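Side-chain contacts in sortase family protein (PDB 4D7W), which probably acts as a cysteine transpeptidase that helps assemble the type 2b pilus on the surface of the Gram-positive bacterium Streptococcus agalactiae: residues Met6-Arg11 against Ser136-Thr141; Ile24-Glu29 against Arg48-Ser53; Lys32-Ser37 against Leu160-Gly165. All coordinates share one frame; numbering follows the deposited sequence.

Interaction 1: Met6-Arg11 against Ser136-Thr141; sequences MDYQDR and SILNET
Tyr8 of helix 3-13 reaches across to the backbone of Leu138, at the tip of a two-residue beta hairpin that joins strands 132-137 and 140-152 of the sortase beta-barrel. The hairpin is closed by a type II' turn from Ile137 to Glu140, whose backbones bond in both directions. Leu138 takes the second position of the turn with phi of 56°, a place where such turns more often hold glycine, and its N-H is turned outward from the hairpin.

Tyr8 CB leaves the helix on the side of the hairpin. With CG anti to the backbone N, chi1 of 175° carries the ring toward the hairpin, and on the way the side chain packs on Ile57 of a loop and Asn62 of strand 62-68. Farther along, Tyr8 CE2 comes to 4.1 Å from Leu138 N and Tyr8 CZ to 3.9 Å from the same nitrogen, which sits at the ring edge, near its plane. The hydroxyl completes the approach: Leu138 N donates to Tyr8 OH over 2.8 Å, nearly straight at 163°, and so the outward amide of the turn is satisfied by a helix side chain.

The leucine side chain starts away from helix 3-13, but its end comes nearer. It also packs on Ile57 and on Ile23 of helix 17-31. The buried tyrosine tip has an apolar neighbour in the methyl CD2 of Leu138, 3.6 Å from Tyr8 OH.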
ATOM      1  N   MET A   6     -15.948   3.129  -6.241  1.00 46.97           N
ATOM      2  CA  MET A   6     -17.339   3.468  -5.938  1.00 52.17           C
ATOM      3  C   MET A   6     -18.038   2.354  -5.165  1.00 49.02           C
ATOM      4  O   MET A   6     -18.697   2.614  -4.160  1.00 49.07           O
ATOM      5  CB  MET A   6     -18.116   3.771  -7.221  1.00 60.44           C
ATOM      6  CG  MET A   6     -17.711   5.075  -7.895  1.00 68.19           C
ATOM      7  SD  MET A   6     -18.826   5.573  -9.231  1.00 76.48           S
ATOM      8  CE  MET A   6     -18.568   4.256 -10.427  1.00 77.28           C
ATOM      9  N   ASP A   7     -17.890   1.118  -5.640  1.00 45.29           N
ATOM     10  CA  ASP A   7     -18.478  -0.052  -4.983  1.00 47.42           C
ATOM     11  C   ASP A   7     -17.956  -0.233  -3.559  1.00 42.38           C
ATOM     12  O   ASP A   7     -18.696  -0.605  -2.651  1.00 42.75           O
ATOM     13  CB  ASP A   7     -18.196  -1.325  -5.788  1.00 50.64           C
ATOM     14  CG  ASP A   7     -18.939  -1.361  -7.115  1.00 61.65           C
ATOM     15  OD1 ASP A   7     -19.976  -0.674  -7.245  1.00 65.37           O
ATOM     16  OD2 ASP A   7     -18.481  -2.086  -8.027  1.00 64.47           O
ATOM     17  N   TYR A   8     -16.666   0.000  -3.382  1.00 39.70           N
ATOM     18  CA  TYR A   8     -16.051  -0.103  -2.071  1.00 38.76           C
ATOM     19  C   TYR A   8     -16.603   0.955  -1.126  1.00 42.63           C
ATOM     20  O   TYR A   8     -16.975   0.657   0.012  1.00 41.51           O
ATOM     21  CB  TYR A   8     -14.541   0.038  -2.180  1.00 33.35           C
ATOM     22  CG  TYR A   8     -13.836   0.064  -0.840  1.00 32.79           C
ATOM     23  CD1 TYR A   8     -13.390  -1.106  -0.239  1.00 30.91           C
ATOM     24  CD2 TYR A   8     -13.609   1.275  -0.183  1.00 34.90           C
ATOM     25  CE1 TYR A   8     -12.738  -1.074   0.983  1.00 34.91           C
ATOM     26  CE2 TYR A   8     -12.957   1.319   1.036  1.00 34.25           C
ATOM     27  CZ  TYR A   8     -12.530   0.150   1.620  1.00 32.72           C
ATOM     28  OH  TYR A   8     -11.893   0.213   2.845  1.00 32.71           O
ATOM     29  N   GLN A   9     -16.644   2.193  -1.607  1.00 46.25           N
ATOM     30  CA  GLN A   9     -17.185   3.300  -0.822  1.00 48.67           C
ATOM     31  C   GLN A   9     -18.620   3.015  -0.400  1.00 45.28           C
ATOM     32  O   GLN A   9     -18.973   3.171   0.770  1.00 43.18           O
ATOM     33  CB  GLN A   9     -17.134   4.607  -1.612  1.00 51.93           C
ATOM     34  CG  GLN A   9     -15.737   5.152  -1.835  1.00 55.87           C
ATOM     35  CD  GLN A   9     -15.737   6.400  -2.707  1.00 62.62           C
ATOM     36  OE1 GLN A   9     -16.694   6.667  -3.431  1.00 63.97           O
ATOM     37  NE2 GLN A   9     -14.657   7.167  -2.641  1.00 66.85           N
ATOM     38  N   ASP A  10     -19.440   2.600  -1.364  1.00 40.41           N
ATOM     39  CA  ASP A  10     -20.845   2.333  -1.105  1.00 41.80           C
ATOM     40  C   ASP A  10     -21.025   1.247  -0.049  1.00 48.69           C
ATOM     41  O   ASP A  10     -21.921   1.320   0.786  1.00 53.63           O
ATOM     42  CB  ASP A  10     -21.559   1.947  -2.409  1.00 45.79           C
ATOM     43  CG  ASP A  10     -21.724   3.131  -3.342  1.00 48.47           C
ATOM     44  OD1 ASP A  10     -21.403   4.262  -2.914  1.00 47.96           O
ATOM     45  OD2 ASP A  10     -22.191   2.947  -4.483  1.00 57.69           O
ATOM     46  N   ARG A  11     -20.163   0.245  -0.078  1.00 45.66           N
ATOM     47  CA  ARG A  11     -20.247  -0.828   0.893  1.00 45.03           C
ATOM     48  C   ARG A  11     -19.920  -0.309   2.291  1.00 42.12           C
ATOM     49  O   ARG A  11     -20.637  -0.574   3.253  1.00 39.30           O
ATOM     50  CB  ARG A  11     -19.298  -1.946   0.517  1.00 45.14           C
ATOM     51  CG  ARG A  11     -19.443  -3.158   1.371  1.00 52.00           C
ATOM     52  CD  ARG A  11     -20.125  -4.230   0.582  1.00 62.64           C
ATOM     53  NE  ARG A  11     -19.922  -5.536   1.186  1.00 63.55           N
ATOM     54  CZ  ARG A  11     -20.411  -6.660   0.682  1.00 62.07           C
ATOM     55  NH1 ARG A  11     -21.135  -6.620  -0.428  1.00 59.57           N
ATOM     56  NH2 ARG A  11     -20.180  -7.815   1.288  1.00 63.81           N
ATOM     57  N   SER A 136      -6.998   5.680   1.665  1.00 33.45           N
ATOM     58  CA  SER A 136      -8.286   5.748   2.328  1.00 35.57           C
ATOM     59  C   SER A 136      -8.714   4.330   2.605  1.00 35.96           C
ATOM     60  O   SER A 136      -8.762   3.511   1.694  1.00 32.66           O
ATOM     61  CB  SER A 136      -9.301   6.480   1.462  1.00 36.70           C
ATOM     62  OG  SER A 136      -8.774   7.744   1.091  1.00 39.30           O
ATOM     63  N   ILE A 137      -8.975   4.037   3.871  1.00 34.56           N
ATOM     64  CA  ILE A 137      -9.302   2.682   4.292  1.00 34.18           C
ATOM     65  C   ILE A 137     -10.524   2.781   5.200  1.00 31.93           C
ATOM     66  O   ILE A 137     -10.497   3.471   6.217  1.00 30.02           O
ATOM     67  CB  ILE A 137      -8.099   2.020   4.996  1.00 34.13           C
ATOM     68  CG1 ILE A 137      -6.958   1.794   3.985  1.00 33.19           C
ATOM     69  CG2 ILE A 137      -8.501   0.714   5.659  1.00 31.89           C
ATOM     70  CD1 ILE A 137      -5.615   1.686   4.618  1.00 38.02           C
ATOM     71  N   LEU A 138     -11.616   2.134   4.801  1.00 33.31           N
ATOM     72  CA  LEU A 138     -12.890   2.314   5.489  1.00 33.72           C
ATOM     73  C   LEU A 138     -13.256   3.805   5.504  1.00 39.62           C
ATOM     74  O   LEU A 138     -13.234   4.478   4.464  1.00 38.00           O
ATOM     75  CB  LEU A 138     -12.822   1.742   6.908  1.00 34.21           C
ATOM     76  CG  LEU A 138     -12.471   0.248   6.907  1.00 33.76           C
ATOM     77  CD1 LEU A 138     -12.481  -0.323   8.297  1.00 33.71           C
ATOM     78  CD2 LEU A 138     -13.428  -0.526   6.011  1.00 32.58           C
ATOM     79  N   ASN A 139     -13.563   4.326   6.685  1.00 37.89           N
ATOM     80  CA  ASN A 139     -13.930   5.730   6.814  1.00 45.31           C
ATOM     81  C   ASN A 139     -12.754   6.634   7.193  1.00 50.87           C
ATOM     82  O   ASN A 139     -12.955   7.763   7.638  1.00 54.46           O
ATOM     83  CB  ASN A 139     -15.042   5.880   7.859  1.00 48.52           C
ATOM     84  CG  ASN A 139     -14.584   5.473   9.268  1.00 58.09           C
ATOM     85  OD1 ASN A 139     -13.820   4.515   9.439  1.00 57.96           O
ATOM     86  ND2 ASN A 139     -15.057   6.206  10.281  1.00 64.41           N
ATOM     87  N   GLU A 140     -11.529   6.146   7.038  1.00 44.44           N
ATOM     88  CA  GLU A 140     -10.391   6.898   7.552  1.00 43.61           C
ATOM     89  C   GLU A 140      -9.331   7.218   6.519  1.00 38.74           C
ATOM     90  O   GLU A 140      -9.207   6.548   5.504  1.00 36.52           O
ATOM     91  CB  GLU A 140      -9.767   6.139   8.717  1.00 50.44           C
ATOM     92  CG  GLU A 140     -10.510   6.414  10.032  1.00 64.94           C
ATOM     93  CD  GLU A 140     -10.379   5.286  11.023  1.00 76.09           C
ATOM     94  OE1 GLU A 140      -9.795   4.247  10.656  1.00 83.74           O
ATOM     95  OE2 GLU A 140     -10.861   5.436  12.164  1.00 79.44           O
ATOM     96  N   THR A 141      -8.551   8.244   6.811  1.00 37.64           N
ATOM     97  CA  THR A 141      -7.521   8.719   5.907  1.00 36.41           C
ATOM     98  C   THR A 141      -6.159   8.584   6.564  1.00 35.70           C
ATOM     99  O   THR A 141      -6.007   8.847   7.769  1.00 37.00           O
ATOM    100  CB  THR A 141      -7.777  10.170   5.500  1.00 42.68           C
ATOM    101  OG1 THR A 141      -8.928  10.216   4.655  1.00 45.69           O
ATOM    102  CG2 THR A 141      -6.597  10.721   4.731  1.00 39.19           C
TER

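Interaction 2: Ile24-Glu29 against Arg48-Ser53; sequences INRAKE and RLDYNS
Arg26, on helix 17-31, lays its guanidinium against the C-terminal end of helix 45-52, where Ser53 and Asp50 receive it; the contact joins two of the helices that precede the barrel strands in the chain. The bend of its side chain at CG-CD (chi3 73°) turns the planar group toward Ser53. Ser53 OG lies at the guanidinium edge, where Arg26 NH2 reaches it over 3.3 Å at 157° and Arg26 NH1 over 3.5 Å, both weak bonds. Arg26 NH1 makes a further weak bond of 3.3 Å to the carbonyl oxygen Ser53 O. Water 1, also at the edge, accepts from Arg26 NH1 at 2.6 Å and donates weakly to Ser53 O.

The hydroxyl is held from behind: Ser53 OG donates to Asp50 O over 2.6 Å, back to the carbonyl three residues earlier, so the oxygen can still accept from Arg26. Asp50 adds a salt bridge, OD1 to Arg26 NH2 at 3.5 Å, with carboxylate and guanidinium planes 57° apart rather than lying flat together. The same OD1 is bonded by Gln54 NE2.

Across the contact the guanidinium is thus held by several long, weak bonds and a long ion pair. The positive charge meets both a carboxylate and the carbonyl end of a helix, so the attraction is probably largely electrostatic.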
ATOM      1  N   ILE A  24     -10.716  -2.469  11.965  1.00 36.52           N
ATOM      2  CA  ILE A  24      -9.544  -1.650  12.242  1.00 33.43           C
ATOM      3  C   ILE A  24      -8.713  -2.240  13.373  1.00 30.00           C
ATOM      4  O   ILE A  24      -7.486  -2.340  13.258  1.00 32.46           O
ATOM      5  CB  ILE A  24      -9.927  -0.191  12.591  1.00 42.26           C
ATOM      6  CG1 ILE A  24     -10.365   0.557  11.341  1.00 42.51           C
ATOM      7  CG2 ILE A  24      -8.748   0.550  13.206  1.00 43.90           C
ATOM      8  CD1 ILE A  24      -9.333   0.529  10.209  1.00 45.99           C
ATOM      9  N   ASN A  25      -9.372  -2.633  14.470  1.00 31.20           N
ATOM     10  CA  ASN A  25      -8.667  -3.224  15.613  1.00 34.88           C
ATOM     11  C   ASN A  25      -7.878  -4.482  15.243  1.00 37.93           C
ATOM     12  O   ASN A  25      -6.726  -4.639  15.639  1.00 30.93           O
ATOM     13  CB  ASN A  25      -9.654  -3.546  16.745  1.00 33.35           C
ATOM     14  CG  ASN A  25     -10.016  -2.327  17.559  1.00 41.07           C
ATOM     15  OD1 ASN A  25      -9.527  -1.233  17.293  1.00 39.96           O
ATOM     16  ND2 ASN A  25     -10.890  -2.505  18.560  1.00 42.18           N
ATOM     17  N   ARG A  26      -8.493  -5.372  14.472  1.00 30.20           N
ATOM     18  CA  ARG A  26      -7.783  -6.549  13.967  1.00 29.23           C
ATOM     19  C   ARG A  26      -6.567  -6.176  13.114  1.00 28.08           C
ATOM     20  O   ARG A  26      -5.530  -6.839  13.159  1.00 28.20           O
ATOM     21  CB  ARG A  26      -8.728  -7.429  13.147  1.00 30.91           C
ATOM     22  CG  ARG A  26      -9.786  -8.170  13.976  1.00 34.46           C
ATOM     23  CD  ARG A  26     -10.468  -9.253  13.128  1.00 38.73           C
ATOM     24  NE  ARG A  26      -9.575 -10.394  12.899  1.00 41.79           N
ATOM     25  CZ  ARG A  26      -9.155 -10.809  11.700  1.00 50.25           C
ATOM     26  NH1 ARG A  26      -9.547 -10.186  10.592  1.00 44.87           N
ATOM     27  NH2 ARG A  26      -8.342 -11.861  11.607  1.00 54.57           N
ATOM     28  N   ALA A  27      -6.703  -5.123  12.326  1.00 27.58           N
ATOM     29  CA  ALA A  27      -5.591  -4.710  11.461  1.00 26.54           C
ATOM     30  C   ALA A  27      -4.483  -4.111  12.312  1.00 27.20           C
ATOM     31  O   ALA A  27      -3.319  -4.348  12.063  1.00 27.96           O
ATOM     32  CB  ALA A  27      -6.068  -3.727  10.402  1.00 29.98           C
ATOM     33  N   LYS A  28      -4.855  -3.383  13.364  1.00 33.54           N
ATOM     34  CA  LYS A  28      -3.859  -2.841  14.280  1.00 30.72           C
ATOM     35  C   LYS A  28      -3.127  -3.951  15.006  1.00 33.40           C
ATOM     36  O   LYS A  28      -1.910  -3.918  15.159  1.00 34.28           O
ATOM     37  CB  LYS A  28      -4.510  -1.893  15.278  1.00 36.68           C
ATOM     38  CG  LYS A  28      -5.064  -0.644  14.639  1.00 36.09           C
ATOM     39  CD  LYS A  28      -5.515   0.322  15.720  1.00 40.16           C
ATOM     40  CE  LYS A  28      -5.998   1.612  15.120  1.00 45.04           C
ATOM     41  NZ  LYS A  28      -6.466   2.502  16.225  1.00 55.89           N
ATOM     42  N   GLU A  29      -3.875  -4.936  15.470  1.00 36.82           N
ATOM     43  CA  GLU A  29      -3.269  -6.069  16.137  1.00 35.61           C
ATOM     44  C   GLU A  29      -2.293  -6.753  15.180  1.00 33.47           C
ATOM     45  O   GLU A  29      -1.171  -7.081  15.547  1.00 33.69           O
ATOM     46  CB  GLU A  29      -4.338  -7.045  16.608  1.00 38.39           C
ATOM     47  CG  GLU A  29      -3.847  -8.011  17.629  1.00 42.44           C
ATOM     48  CD  GLU A  29      -3.505  -7.329  18.939  1.00 49.75           C
ATOM     49  OE1 GLU A  29      -3.902  -6.155  19.135  1.00 54.00           O
ATOM     50  OE2 GLU A  29      -2.843  -7.972  19.775  1.00 52.66           O
ATOM     51  N   ARG A  48      -0.723 -16.334   5.460  1.00 32.22           N
ATOM     52  CA  ARG A  48      -1.333 -15.780   4.265  1.00 31.62           C
ATOM     53  C   ARG A  48      -2.859 -15.730   4.412  1.00 31.85           C
ATOM     54  O   ARG A  48      -3.488 -14.755   4.002  1.00 31.61           O
ATOM     55  CB  ARG A  48      -0.936 -16.584   3.029  1.00 30.99           C
ATOM     56  CG  ARG A  48      -1.611 -16.105   1.745  1.00 39.07           C
ATOM     57  CD  ARG A  48      -0.953 -16.728   0.501  1.00 39.62           C
ATOM     58  NE  ARG A  48       0.466 -16.394   0.465  1.00 46.12           N
ATOM     59  CZ  ARG A  48       1.444 -17.251   0.744  1.00 52.39           C
ATOM     60  NH1 ARG A  48       1.153 -18.513   1.053  1.00 50.69           N
ATOM     61  NH2 ARG A  48       2.714 -16.851   0.694  1.00 52.26           N
ATOM     62  N   LEU A  49      -3.442 -16.773   5.003  1.00 36.71           N
ATOM     63  CA  LEU A  49      -4.875 -16.784   5.324  1.00 35.30           C
ATOM     64  C   LEU A  49      -5.262 -15.657   6.281  1.00 33.17           C
ATOM     65  O   LEU A  49      -6.297 -15.021   6.109  1.00 31.65           O
ATOM     66  CB  LEU A  49      -5.285 -18.131   5.942  1.00 38.62           C
ATOM     67  CG  LEU A  49      -5.616 -19.326   5.037  1.00 46.19           C
ATOM     68  CD1 LEU A  49      -4.624 -19.446   3.879  1.00 51.04           C
ATOM     69  CD2 LEU A  49      -5.644 -20.621   5.842  1.00 46.42           C
ATOM     70  N   ASP A  50      -4.454 -15.435   7.314  1.00 34.02           N
ATOM     71  CA  ASP A  50      -4.713 -14.331   8.229  1.00 32.93           C
ATOM     72  C   ASP A  50      -4.685 -13.005   7.467  1.00 32.06           C
ATOM     73  O   ASP A  50      -5.576 -12.159   7.599  1.00 30.30           O
ATOM     74  CB  ASP A  50      -3.683 -14.299   9.359  1.00 36.18           C
ATOM     75  CG  ASP A  50      -3.999 -13.223  10.411  1.00 46.12           C
ATOM     76  OD1 ASP A  50      -5.180 -12.800  10.516  1.00 43.97           O
ATOM     77  OD2 ASP A  50      -3.068 -12.809  11.142  1.00 46.48           O
ATOM     78  N   TYR A  51      -3.640 -12.834   6.668  1.00 28.62           N
ATOM     79  CA  TYR A  51      -3.477 -11.632   5.851  1.00 28.13           C
ATOM     80  C   TYR A  51      -4.704 -11.366   4.974  1.00 28.71           C
ATOM     81  O   TYR A  51      -5.229 -10.260   4.963  1.00 29.18           O
ATOM     82  CB  TYR A  51      -2.219 -11.769   4.999  1.00 24.73           C
ATOM     83  CG  TYR A  51      -2.069 -10.736   3.896  1.00 26.79           C
ATOM     84  CD1 TYR A  51      -1.938  -9.390   4.195  1.00 26.57           C
ATOM     85  CD2 TYR A  51      -2.030 -11.111   2.564  1.00 28.41           C
ATOM     86  CE1 TYR A  51      -1.788  -8.436   3.197  1.00 30.63           C
ATOM     87  CE2 TYR A  51      -1.882 -10.150   1.546  1.00 22.87           C
ATOM     88  CZ  TYR A  51      -1.761  -8.825   1.876  1.00 27.49           C
ATOM     89  OH  TYR A  51      -1.616  -7.867   0.893  1.00 29.87           O
ATOM     90  N   ASN A  52      -5.186 -12.381   4.263  1.00 29.34           N
ATOM     91  CA  ASN A  52      -6.326 -12.176   3.376  1.00 29.74           C
ATOM     92  C   ASN A  52      -7.604 -11.752   4.098  1.00 32.66           C
ATOM     93  O   ASN A  52      -8.485 -11.134   3.497  1.00 31.83           O
ATOM     94  CB  ASN A  52      -6.596 -13.438   2.554  1.00 33.69           C
ATOM     95  CG  ASN A  52      -5.555 -13.650   1.476  1.00 40.22           C
ATOM     96  OD1 ASN A  52      -4.910 -12.700   1.028  1.00 44.42           O
ATOM     97  ND2 ASN A  52      -5.386 -14.895   1.047  1.00 41.47           N
ATOM     98  N   SER A  53      -7.698 -12.070   5.383  1.00 33.73           N
ATOM     99  CA  SER A  53      -8.859 -11.680   6.175  1.00 32.02           C
ATOM    100  C   SER A  53      -8.739 -10.262   6.713  1.00 34.98           C
ATOM    101  O   SER A  53      -9.693  -9.747   7.300  1.00 37.66           O
ATOM    102  CB  SER A  53      -9.047 -12.636   7.354  1.00 34.07           C
ATOM    103  OG  SER A  53      -8.051 -12.398   8.345  1.00 40.56           O
TER
HETATM  104  O   HOH W   1     -11.027  -8.169   9.961  1.00 34.06           O

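Interaction 3: Lys32-Ser37 against Leu160-Gly165; sequences KQFKTS and LQIVKG. With EDO (1,2-ethanediol), chain B.
Gln33 O, the carbonyl just ahead of Phe34, which packs on Ile162, is gripped by Ser37 N at 2.9 Å and by Thr36 OG1 at 3.1 Å, with Thr36 N a weaker third donor. The two backbone bonds belong to the turn of the short helix 34-37, and the Thr36 hydroxyl adds a side-chain bond to the same oxygen. This helix lies against the loop between strands 140-152 and 167-175 of the sortase barrel, usually called the β6/β7 loop.

Between helix and loop the contact is apolar. Ile162 CD1 touches Phe34 CB at 3.7 Å and stands obliquely to the ring, the two side chains crossing at about a right angle. Phe34 CG, anti to the carbonyl carbon (chi1 -68°), leads the ring away from the loop; Phe34 and Ile162 both touch Ser97. Gln33 CG covers one face of the ring, offset toward its rim.

On the far side of the loop Gln161 N donates to O1 of a 1,2-ethanediol, probably from the crystallisation liquor, over 3.0 Å, and Val163 CG2 packs on the diol carbons. At the exposed border Lys35 and Lys164 run by each other with aliphatic carbons, and Lys164 CE rests 3.5 Å from Lys35 O.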
ATOM      1  N   LYS A  32       1.010  -5.044  14.710  1.00 30.11           N
ATOM      2  CA  LYS A  32       1.860  -5.045  15.905  1.00 35.08           C
ATOM      3  C   LYS A  32       2.998  -6.046  15.794  1.00 34.87           C
ATOM      4  O   LYS A  32       4.031  -5.882  16.430  1.00 35.95           O
ATOM      5  CB  LYS A  32       1.040  -5.365  17.164  1.00 38.89           C
ATOM      6  CG  LYS A  32       0.361  -4.168  17.769  1.00 44.08           C
ATOM      7  CD  LYS A  32      -0.313  -4.543  19.078  1.00 48.92           C
ATOM      8  CE  LYS A  32      -1.022  -3.352  19.683  1.00 59.01           C
ATOM      9  NZ  LYS A  32      -2.135  -2.895  18.811  1.00 62.24           N
ATOM     10  N   GLN A  33       2.810  -7.090  14.994  1.00 31.61           N
ATOM     11  CA  GLN A  33       3.799  -8.161  14.945  1.00 36.72           C
ATOM     12  C   GLN A  33       5.131  -7.738  14.334  1.00 32.86           C
ATOM     13  O   GLN A  33       6.167  -8.318  14.644  1.00 39.41           O
ATOM     14  CB  GLN A  33       3.254  -9.353  14.159  1.00 40.73           C
ATOM     15  CG  GLN A  33       3.294  -9.176  12.657  1.00 46.81           C
ATOM     16  CD  GLN A  33       2.578 -10.305  11.944  1.00 54.95           C
ATOM     17  OE1 GLN A  33       3.142 -11.386  11.763  1.00 60.63           O
ATOM     18  NE2 GLN A  33       1.319 -10.072  11.557  1.00 50.88           N
ATOM     19  N   PHE A  34       5.109  -6.738  13.461  1.00 34.30           N
ATOM     20  CA  PHE A  34       6.302  -6.435  12.657  1.00 32.38           C
ATOM     21  C   PHE A  34       7.482  -5.916  13.481  1.00 35.58           C
ATOM     22  O   PHE A  34       8.640  -6.116  13.102  1.00 39.65           O
ATOM     23  CB  PHE A  34       5.933  -5.462  11.548  1.00 33.71           C
ATOM     24  CG  PHE A  34       5.041  -6.082  10.522  1.00 34.08           C
ATOM     25  CD1 PHE A  34       5.580  -6.833   9.489  1.00 36.90           C
ATOM     26  CD2 PHE A  34       3.661  -5.990  10.637  1.00 32.64           C
ATOM     27  CE1 PHE A  34       4.751  -7.447   8.555  1.00 36.06           C
ATOM     28  CE2 PHE A  34       2.829  -6.612   9.716  1.00 30.90           C
ATOM     29  CZ  PHE A  34       3.376  -7.340   8.678  1.00 36.01           C
ATOM     30  N   LYS A  35       7.193  -5.298  14.622  1.00 36.22           N
ATOM     31  CA  LYS A  35       8.252  -4.796  15.492  1.00 41.59           C
ATOM     32  C   LYS A  35       9.199  -5.929  15.885  1.00 46.95           C
ATOM     33  O   LYS A  35      10.413  -5.736  15.926  1.00 52.31           O
ATOM     34  CB  LYS A  35       7.670  -4.132  16.742  1.00 43.27           C
ATOM     35  CG  LYS A  35       8.694  -3.316  17.524  1.00 50.57           C
ATOM     36  CD  LYS A  35       8.082  -2.646  18.750  1.00 56.94           C
ATOM     37  CE  LYS A  35       9.145  -1.883  19.534  1.00 61.92           C
ATOM     38  NZ  LYS A  35       8.605  -1.242  20.768  1.00 63.95           N
ATOM     39  N   THR A  36       8.654  -7.116  16.144  1.00 44.70           N
ATOM     40  CA  THR A  36       9.501  -8.257  16.479  1.00 48.24           C
ATOM     41  C   THR A  36       9.858  -9.114  15.255  1.00 51.91           C
ATOM     42  O   THR A  36      10.971  -9.622  15.159  1.00 54.30           O
ATOM     43  CB  THR A  36       8.844  -9.155  17.538  1.00 51.88           C
ATOM     44  OG1 THR A  36       7.533  -9.520  17.103  1.00 54.67           O
ATOM     45  CG2 THR A  36       8.749  -8.432  18.881  1.00 50.89           C
ATOM     46  N   SER A  37       8.929  -9.256  14.313  1.00 50.15           N
ATOM     47  CA  SER A  37       9.115 -10.205  13.214  1.00 45.99           C
ATOM     48  C   SER A  37       9.908  -9.648  12.038  1.00 42.24           C
ATOM     49  O   SER A  37      10.548 -10.399  11.303  1.00 43.75           O
ATOM     50  CB  SER A  37       7.756 -10.702  12.713  1.00 44.88           C
ATOM     51  OG  SER A  37       7.150  -9.763  11.838  1.00 42.83           O
ATOM     52  N   LEU A 160      13.725  -1.588   2.206  1.00 33.80           N
ATOM     53  CA  LEU A 160      12.378  -2.131   2.329  1.00 31.72           C
ATOM     54  C   LEU A 160      12.249  -2.963   3.608  1.00 39.08           C
ATOM     55  O   LEU A 160      11.705  -4.061   3.592  1.00 36.99           O
ATOM     56  CB  LEU A 160      12.032  -2.955   1.090  1.00 31.30           C
ATOM     57  CG  LEU A 160      11.982  -2.159  -0.221  1.00 36.77           C
ATOM     58  CD1 LEU A 160      11.843  -3.072  -1.427  1.00 35.16           C
ATOM     59  CD2 LEU A 160      10.853  -1.141  -0.203  1.00 33.52           C
ATOM     60  N   GLN A 161      12.756  -2.429   4.722  1.00 34.90           N
ATOM     61  CA  GLN A 161      12.745  -3.169   5.979  1.00 33.70           C
ATOM     62  C   GLN A 161      11.947  -2.439   7.055  1.00 35.21           C
ATOM     63  O   GLN A 161      11.653  -1.251   6.929  1.00 31.00           O
ATOM     64  CB  GLN A 161      14.184  -3.414   6.472  1.00 34.80           C
ATOM     65  CG  GLN A 161      15.091  -4.102   5.445  1.00 40.17           C
ATOM     66  CD  GLN A 161      14.662  -5.534   5.141  1.00 45.81           C
ATOM     67  OE1 GLN A 161      14.057  -6.209   5.981  1.00 47.28           O
ATOM     68  NE2 GLN A 161      14.977  -6.004   3.933  1.00 44.67           N
ATOM     69  N   ILE A 162      11.586  -3.161   8.115  1.00 34.61           N
ATOM     70  CA  ILE A 162      10.901  -2.543   9.242  1.00 29.21           C
ATOM     71  C   ILE A 162      11.904  -1.736  10.017  1.00 33.52           C
ATOM     72  O   ILE A 162      12.997  -2.228  10.289  1.00 40.25           O
ATOM     73  CB  ILE A 162      10.269  -3.579  10.185  1.00 30.28           C
ATOM     74  CG1 ILE A 162       9.176  -4.364   9.451  1.00 31.53           C
ATOM     75  CG2 ILE A 162       9.759  -2.886  11.446  1.00 33.14           C
ATOM     76  CD1 ILE A 162       7.961  -3.543   9.066  1.00 32.78           C
ATOM     77  N   VAL A 163      11.540  -0.502  10.371  1.00 33.17           N
ATOM     78  CA  VAL A 163      12.374   0.324  11.225  1.00 37.16           C
ATOM     79  C   VAL A 163      11.590   0.614  12.509  1.00 39.13           C
ATOM     80  O   VAL A 163      10.486   1.152  12.454  1.00 36.31           O
ATOM     81  CB  VAL A 163      12.790   1.647  10.538  1.00 35.37           C
ATOM     82  CG1 VAL A 163      13.583   2.534  11.496  1.00 35.93           C
ATOM     83  CG2 VAL A 163      13.597   1.362   9.286  1.00 38.05           C
ATOM     84  N   LYS A 164      12.154   0.247  13.653  1.00 41.89           N
ATOM     85  CA  LYS A 164      11.462   0.422  14.926  1.00 44.06           C
ATOM     86  C   LYS A 164      11.220   1.904  15.192  1.00 44.06           C
ATOM     87  O   LYS A 164      12.094   2.738  14.945  1.00 47.16           O
ATOM     88  CB  LYS A 164      12.270  -0.203  16.066  1.00 49.79           C
ATOM     89  CG  LYS A 164      12.398  -1.723  15.992  1.00 49.92           C
ATOM     90  CD  LYS A 164      12.996  -2.278  17.284  1.00 51.57           C
ATOM     91  CE  LYS A 164      13.038  -3.803  17.302  1.00 53.60           C
ATOM     92  NZ  LYS A 164      14.299  -4.350  16.720  1.00 57.05           N
ATOM     93  N   GLY A 165      10.028   2.237  15.674  1.00 39.87           N
ATOM     94  CA  GLY A 165       9.717   3.621  15.994  1.00 39.28           C
ATOM     95  C   GLY A 165       9.476   4.524  14.789  1.00 43.85           C
ATOM     96  O   GLY A 165       9.441   5.754  14.922  1.00 45.66           O
TER
HETATM   97  C1  EDO B1232      14.772   0.875   5.948  1.00 40.61           C
HETATM   98  O1  EDO B1232      14.759  -0.169   4.972  1.00 42.63           O
HETATM   99  C2  EDO B1232      13.563   1.774   5.727  1.00 40.57           C
HETATM  100  O2  EDO B1232      13.745   2.492   4.512  1.00 41.35           O

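From the N terminus, helix 3-13 opens the long loop that interaction 1 closes at the hairpin of strands 132-137 and 140-152. Interaction 2 falls wholly within that span, folding helix 45-52 back on helix 17-31. Residues 32-37 lie between the two segments of interaction 2 yet pair with 160-165, beyond the hairpin, so interaction 3 crosses both others along the chain. Interactions 1 and 2 touch through Ile24 CD1, 3.8 Å from Leu138 CD1; interaction 3 is centred about 16 Å from interaction 2 and 27 Å from interaction 1. Together they tie helix 3-13 to the hairpin, helix 17-31 to helix 45-52, and helix 34-37 to the loop before strand 167-175.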